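Local coordinates for conserved hypothetical protein (PDB 2GK4) that is of unknown function but is probably a flavoprotein of DNA/pantothenate metabolism, at residues E106-S111 / K115-K120; V166-L171 / Q199-F204. All blocks are in the same frame, centred on the assembly; numbering follows the deposited sequence.

Interaction 1 of 2, residues E106-S111 / K115-K120; sequences EEVQAS and KEFLSK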
loop_
_atom_site.group_PDB
_atom_site.type_symbol
_atom_site.label_atom_id
_atom_site.label_comp_id
_atom_site.label_asym_id
_atom_site.label_seq_id
_atom_site.Cartn_x
_atom_site.Cartn_y
_atom_site.Cartn_z
ATOM N N GLU A 106 -22.500 0.264 -12.476
ATOM C CA GLU A 106 -23.500 0.117 -13.537
ATOM C C GLU A 106 -23.289 -1.136 -14.400
ATOM O O GLU A 106 -24.241 -1.872 -14.657
ATOM C CB GLU A 106 -23.575 1.389 -14.394
ATOM C CG GLU A 106 -22.222 2.078 -14.611
ATOM C CD GLU A 106 -21.909 3.171 -13.579
ATOM O OE1 GLU A 106 -22.507 4.271 -13.692
ATOM O OE2 GLU A 106 -21.055 2.937 -12.688
ATOM N N GLU A 107 -22.043 -1.392 -14.815
ATOM C CA GLU A 107 -21.705 -2.636 -15.545
ATOM C C GLU A 107 -22.045 -3.881 -14.714
ATOM O O GLU A 107 -22.571 -4.866 -15.244
ATOM C CB GLU A 107 -20.228 -2.677 -15.993
ATOM C CG GLU A 107 -19.957 -3.799 -17.019
ATOM C CD GLU A 107 -18.470 -4.123 -17.260
ATOM O OE1 GLU A 107 -17.581 -3.393 -16.801
ATOM O OE2 GLU A 107 -18.192 -5.126 -17.950
ATOM N N VAL A 108 -21.749 -3.846 -13.414
ATOM C CA VAL A 108 -22.089 -4.960 -12.512
ATOM C C VAL A 108 -23.612 -5.140 -12.400
ATOM O O VAL A 108 -24.129 -6.254 -12.465
ATOM C CB VAL A 108 -21.467 -4.792 -11.112
ATOM C CG1 VAL A 108 -21.740 -6.033 -10.224
ATOM C CG2 VAL A 108 -19.929 -4.576 -11.243
ATOM N N GLN A 109 -24.319 -4.030 -12.240
ATOM C CA GLN A 109 -25.778 -4.064 -12.157
ATOM C C GLN A 109 -26.448 -4.657 -13.401
ATOM O O GLN A 109 -27.497 -5.308 -13.298
ATOM C CB GLN A 109 -26.303 -2.667 -11.862
ATOM C CG GLN A 109 -26.232 -2.353 -10.380
ATOM C CD GLN A 109 -26.654 -0.931 -10.033
ATOM O OE1 GLN A 109 -26.308 0.025 -10.731
ATOM N NE2 GLN A 109 -27.401 -0.791 -8.939
ATOM N N ALA A 110 -25.845 -4.430 -14.562
ATOM C CA ALA A 110 -26.414 -4.883 -15.829
ATOM C C ALA A 110 -26.122 -6.358 -16.104
ATOM O O ALA A 110 -26.699 -6.947 -17.018
ATOM C CB ALA A 110 -25.902 -4.038 -16.964
ATOM N N SER A 111 -25.225 -6.954 -15.326
ATOM C CA SER A 111 -24.807 -8.335 -15.572
ATOM C C SER A 111 -25.870 -9.334 -15.106
ATOM O O SER A 111 -26.542 -9.123 -14.092
ATOM C CB SER A 111 -23.482 -8.617 -14.855
ATOM O OG SER A 111 -23.172 -10.001 -14.846
ATOM N N LYS A 115 -20.060 -14.173 -12.479
ATOM C CA LYS A 115 -18.886 -14.996 -12.772
ATOM C C LYS A 115 -18.256 -14.613 -14.123
ATOM O O LYS A 115 -17.058 -14.861 -14.340
ATOM C CB LYS A 115 -19.239 -16.492 -12.687
ATOM C CG LYS A 115 -19.687 -16.879 -11.276
ATOM C CD LYS A 115 -19.785 -18.400 -11.002
ATOM C CE LYS A 115 -20.284 -18.618 -9.561
ATOM N NZ LYS A 115 -20.966 -19.936 -9.370
ATOM N N GLU A 116 -19.039 -13.973 -15.005
ATOM C CA GLU A 116 -18.524 -13.499 -16.307
ATOM C C GLU A 116 -17.288 -12.611 -16.111
ATOM O O GLU A 116 -16.385 -12.619 -16.935
ATOM C CB GLU A 116 -19.575 -12.736 -17.130
ATOM C CG GLU A 116 -19.829 -11.263 -16.695
ATOM C CD GLU A 116 -20.839 -10.489 -17.593
ATOM O OE1 GLU A 116 -20.527 -10.227 -18.778
ATOM O OE2 GLU A 116 -21.923 -10.099 -17.099
ATOM N N PHE A 117 -17.266 -11.871 -15.006
ATOM C CA PHE A 117 -16.232 -10.867 -14.761
ATOM C C PHE A 117 -14.871 -11.474 -14.451
ATOM O O PHE A 117 -13.839 -10.798 -14.586
ATOM C CB PHE A 117 -16.664 -9.908 -13.651
ATOM C CG PHE A 117 -17.834 -9.030 -14.031
ATOM C CD1 PHE A 117 -19.016 -9.085 -13.316
ATOM C CD2 PHE A 117 -17.748 -8.156 -15.095
ATOM C CE1 PHE A 117 -20.106 -8.282 -13.666
ATOM C CE2 PHE A 117 -18.823 -7.343 -15.450
ATOM C CZ PHE A 117 -20.006 -7.411 -14.735
ATOM N N LEU A 118 -14.857 -12.747 -14.073
ATOM C CA LEU A 118 -13.595 -13.419 -13.739
ATOM C C LEU A 118 -12.763 -13.779 -14.967
ATOM O O LEU A 118 -11.567 -14.120 -14.843
ATOM C CB LEU A 118 -13.823 -14.695 -12.931
ATOM C CG LEU A 118 -14.748 -14.701 -11.722
ATOM C CD1 LEU A 118 -14.700 -16.077 -11.050
ATOM C CD2 LEU A 118 -14.373 -13.621 -10.757
ATOM N N SER A 119 -13.395 -13.741 -16.137
ATOM C CA SER A 119 -12.715 -14.117 -17.366
ATOM C C SER A 119 -12.443 -12.900 -18.248
ATOM O O SER A 119 -12.056 -13.042 -19.416
ATOM C CB SER A 119 -13.522 -15.165 -18.115
ATOM O OG SER A 119 -14.707 -14.580 -18.601
ATOM N N LYS A 120 -12.640 -11.712 -17.674
ATOM C CA LYS A 120 -12.404 -10.432 -18.352
ATOM C C LYS A 120 -11.096 -9.758 -17.903
ATOM O O LYS A 120 -10.532 -10.090 -16.850
ATOM C CB LYS A 120 -13.571 -9.464 -18.102
ATOM C CG LYS A 120 -14.904 -9.915 -18.684
ATOM C CD LYS A 120 -15.874 -8.747 -18.747
ATOM C CE LYS A 120 -17.329 -9.215 -18.754
ATOM N NZ LYS A 120 -17.755 -9.977 -19.991
#
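Ser111 and Glu116 make the polar link of this contact: Ser111 OG donates a short bond of 2.6 Å to Glu116 OE2, which receives it through its anti lone pair, the one pointing away from the other carboxylate oxygen. Glu116 OE1 takes a salt bridge from Lys120 NZ at 3.0 Å, on its anti side but tilted out of the carboxylate plane, so serine and lysine grip the carboxylate through different oxygens. Glu116 can reach both because its CG lies between the backbone N and the carbonyl carbon (chi1 78°) and the rest of the chain runs extended. On the way CG passes over one face of Phe117, 3.9 Å above the ring centre. The Phe117 ring meanwhile pushes its outer edge against the helix. Its CZ comes 3.6 Å from Glu107 O, which lies in the ring plane, and its CE2 meets Glu107 OE2 at 3.4 Å, again near the plane, with the carboxylate turned 83° to the ring. Ser111 CB, 3.6 Å from Phe117 CE1, and Val108 CG1 add apolar contact.

Further out, Ser111 OG also accepts from the backbone N of Asn113, which should help fix the hydroxyl's rotation, and Tyr101 OH bonds Glu107 OE1. Phe117 stacks with Phe137 and meets the ring of Tyr101, so it is anchored on strands 97-104 and 133-140. Val108 also packs on Leu114 of the second subunit.

The 3-10 turn that includes residues 115-118 is thus folded back against helix 105-110 by one buried aromatic ring and a polar chain of serine, glutamate and lysine. Oxygens at the ring's edge meet its positively polarised C-H rim, and the donors on both oxygens of Glu116 would be expected to keep it ionised.

Interaction 2 of 2, residues V166-L171 / Q199-F204; sequences VTEDHL and QHRAIF
Arg201 and Glu168 are joined by a two-pronged salt bridge. Arg201 NE donates to Glu168 OE2 over 2.8 Å, and Arg201 NH2 donates to Glu168 OE1 over 3.0 Å, the latter nearly straight at 164°. Arginine thus presents its side, NE and one NH, and each carboxylate oxygen receives through its syn lone pair. The guanidinium and carboxylate planes lie 5° apart, so the two bonds hold both groups nearly in one plane although the side chains as a whole cross at about a right angle. A bend at chi2 of Arg201 (89°) turns its chain to offer this edge. The remaining nitrogen, NH1, bonds Gln214 OE1, so the guanidinium is held from two directions.

Glu168 occupies the first turn of helix 168-182, immediately after the N-cap Thr167, whose OG1 accepts from His170 N at 3.0 Å. A carboxylate at this end of a helix would probably be favoured by the helix dipole as well as by the arginine. Next to the salt bridge the contact becomes apolar: Ile203 CD1 packs 3.9 Å from Glu168 CB, against the aliphatic part of the side chain, and 4.0 Å from Leu171 CD2. The isoleucine methyl therefore touches two side chains three residues, about one turn, apart on the helix.

In the Rossmann-like alpha-beta-alpha sandwich, helix 168-182 belongs to the beta-alpha-beta unit linking strands 156-163 and 186-191, and Leu171 also touches Ala189 of the latter. Ile203 of strand 202-205, like Arg201, points toward this helix, whereas Ala202 points away and Phe204 packs on helix 216-228. Strand 202-205, antiparallel to both neighbours, runs between strands 186-191 and 210-213 in the mixed sheet, where the first turn of helix 168-182 packs on one side of it.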
loop_
_atom_site.group_PDB
_atom_site.type_symbol
_atom_site.label_atom_id
_atom_site.label_comp_id
_atom_site.label_asym_id
_atom_site.label_seq_id
_atom_site.Cartn_x
_atom_site.Cartn_y
_atom_site.Cartn_z
ATOM N N VAL A 166 -11.014 -13.905 19.673
ATOM C CA VAL A 166 -11.440 -15.296 19.777
ATOM C C VAL A 166 -10.994 -15.882 21.131
ATOM O O VAL A 166 -10.100 -15.332 21.797
ATOM C CB VAL A 166 -10.844 -16.126 18.610
ATOM C CG1 VAL A 166 -11.400 -15.629 17.239
ATOM C CG2 VAL A 166 -9.301 -16.047 18.609
ATOM N N THR A 167 -11.556 -17.027 21.524
ATOM C CA THR A 167 -11.056 -17.693 22.733
ATOM C C THR A 167 -9.719 -18.340 22.398
ATOM O O THR A 167 -9.428 -18.647 21.224
ATOM C CB THR A 167 -11.986 -18.799 23.237
ATOM O OG1 THR A 167 -12.042 -19.853 22.264
ATOM C CG2 THR A 167 -13.369 -18.241 23.507
ATOM N N GLU A 168 -8.903 -18.580 23.419
ATOM C CA GLU A 168 -7.661 -19.311 23.170
ATOM C C GLU A 168 -7.888 -20.742 22.720
ATOM O O GLU A 168 -7.125 -21.247 21.941
ATOM C CB GLU A 168 -6.711 -19.216 24.375
ATOM C CG GLU A 168 -6.313 -17.772 24.647
ATOM C CD GLU A 168 -5.125 -17.639 25.599
ATOM O OE1 GLU A 168 -4.895 -18.550 26.444
ATOM O OE2 GLU A 168 -4.444 -16.596 25.504
ATOM N N ASP A 169 -8.956 -21.403 23.177
ATOM C CA ASP A 169 -9.227 -22.752 22.710
ATOM C C ASP A 169 -9.564 -22.747 21.200
ATOM O O ASP A 169 -9.195 -23.671 20.472
ATOM C CB ASP A 169 -10.351 -23.408 23.537
ATOM C CG ASP A 169 -9.872 -23.882 24.918
ATOM O OD1 ASP A 169 -8.652 -24.087 25.100
ATOM O OD2 ASP A 169 -10.720 -24.068 25.823
ATOM N N HIS A 170 -10.233 -21.692 20.733
ATOM C CA HIS A 170 -10.587 -21.601 19.303
ATOM C C HIS A 170 -9.316 -21.373 18.501
ATOM O O HIS A 170 -9.111 -21.988 17.444
ATOM C CB HIS A 170 -11.605 -20.484 19.045
ATOM C CG HIS A 170 -11.935 -20.281 17.592
ATOM N ND1 HIS A 170 -12.614 -21.218 16.846
ATOM C CD2 HIS A 170 -11.686 -19.243 16.754
ATOM C CE1 HIS A 170 -12.775 -20.766 15.614
ATOM N NE2 HIS A 170 -12.210 -19.578 15.529
ATOM N N LEU A 171 -8.444 -20.533 19.055
ATOM C CA LEU A 171 -7.167 -20.205 18.446
ATOM C C LEU A 171 -6.369 -21.500 18.263
ATOM O O LEU A 171 -5.808 -21.743 17.197
ATOM C CB LEU A 171 -6.432 -19.207 19.347
ATOM C CG LEU A 171 -5.251 -18.372 18.897
ATOM C CD1 LEU A 171 -5.511 -17.727 17.518
ATOM C CD2 LEU A 171 -4.913 -17.285 19.963
ATOM N N GLN A 199 3.244 -6.031 25.303
ATOM C CA GLN A 199 2.859 -7.444 25.414
ATOM C C GLN A 199 2.512 -8.010 24.046
ATOM O O GLN A 199 2.110 -7.275 23.133
ATOM C CB GLN A 199 1.651 -7.629 26.345
ATOM C CG GLN A 199 1.838 -7.200 27.787
ATOM C CD GLN A 199 2.358 -8.303 28.675
ATOM O OE1 GLN A 199 1.575 -9.083 29.238
ATOM N NE2 GLN A 199 3.682 -8.385 28.813
ATOM N N HIS A 200 2.635 -9.330 23.912
ATOM C CA HIS A 200 2.226 -9.981 22.687
ATOM C C HIS A 200 1.972 -11.417 23.097
ATOM O O HIS A 200 2.883 -12.230 23.079
ATOM C CB HIS A 200 3.362 -9.939 21.644
ATOM C CG HIS A 200 2.930 -10.307 20.256
ATOM N ND1 HIS A 200 2.151 -11.410 19.969
ATOM C CD2 HIS A 200 3.179 -9.709 19.070
ATOM C CE1 HIS A 200 1.931 -11.468 18.667
ATOM N NE2 HIS A 200 2.538 -10.444 18.099
ATOM N N ARG A 201 0.757 -11.701 23.526
ATOM C CA ARG A 201 0.406 -13.081 23.938
ATOM C C ARG A 201 0.443 -13.971 22.707
ATOM O O ARG A 201 -0.135 -13.623 21.673
ATOM C CB ARG A 201 -1.019 -13.083 24.524
ATOM C CG ARG A 201 -1.604 -14.454 24.816
ATOM C CD ARG A 201 -1.238 -14.866 26.209
ATOM N NE ARG A 201 -1.949 -16.090 26.568
ATOM C CZ ARG A 201 -1.606 -16.857 27.601
ATOM N NH1 ARG A 201 -0.564 -16.504 28.350
ATOM N NH2 ARG A 201 -2.282 -17.990 27.843
ATOM N N ALA A 202 1.068 -15.141 22.825
ATOM C CA ALA A 202 1.070 -16.130 21.751
ATOM C C ALA A 202 1.120 -17.538 22.303
ATOM O O ALA A 202 1.587 -17.780 23.429
ATOM C CB ALA A 202 2.254 -15.905 20.795
ATOM N N ILE A 203 0.608 -18.458 21.508
ATOM C CA ILE A 203 0.567 -19.863 21.893
ATOM C C ILE A 203 1.310 -20.630 20.832
ATOM O O ILE A 203 0.937 -20.597 19.653
ATOM C CB ILE A 203 -0.878 -20.366 22.013
ATOM C CG1 ILE A 203 -1.733 -19.375 22.852
ATOM C CG2 ILE A 203 -0.928 -21.829 22.520
ATOM C CD1 ILE A 203 -3.218 -19.599 22.744
ATOM N N PHE A 204 2.347 -21.350 21.261
ATOM C CA PHE A 204 3.121 -22.220 20.374
ATOM C C PHE A 204 2.351 -23.534 20.303
ATOM O O PHE A 204 2.308 -24.292 21.284
ATOM C CB PHE A 204 4.543 -22.419 20.947
ATOM C CG PHE A 204 5.487 -21.290 20.642
ATOM C CD1 PHE A 204 5.134 -19.952 20.894
ATOM C CD2 PHE A 204 6.763 -21.569 20.138
ATOM C CE1 PHE A 204 6.032 -18.909 20.615
ATOM C CE2 PHE A 204 7.675 -20.546 19.874
ATOM C CZ PHE A 204 7.322 -19.219 20.118
#

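Overall arrangement
The two contacts share no helix or strand and do not touch; their centres are 41 Å apart. Interaction 2 belongs to the main alpha/beta domain, joining a helix to a strand of the eight-stranded sheet, with its salt bridge at the margin and its isoleucine and leucine inside. Interaction 1 lies farther from the chain centre, between the paired strands 97-104 and 133-140 of an outlying arm, and closes a short turn within a few residues; its neighbourhood includes the second subunit, whereas no other chain touches interaction 2. Both pair a charged glutamate with buried hydrophobic side chains, but 106-111/115-120 centres on an aromatic ring, and 166-171/199-204 on aliphatic packing beside a bidentate ion pair.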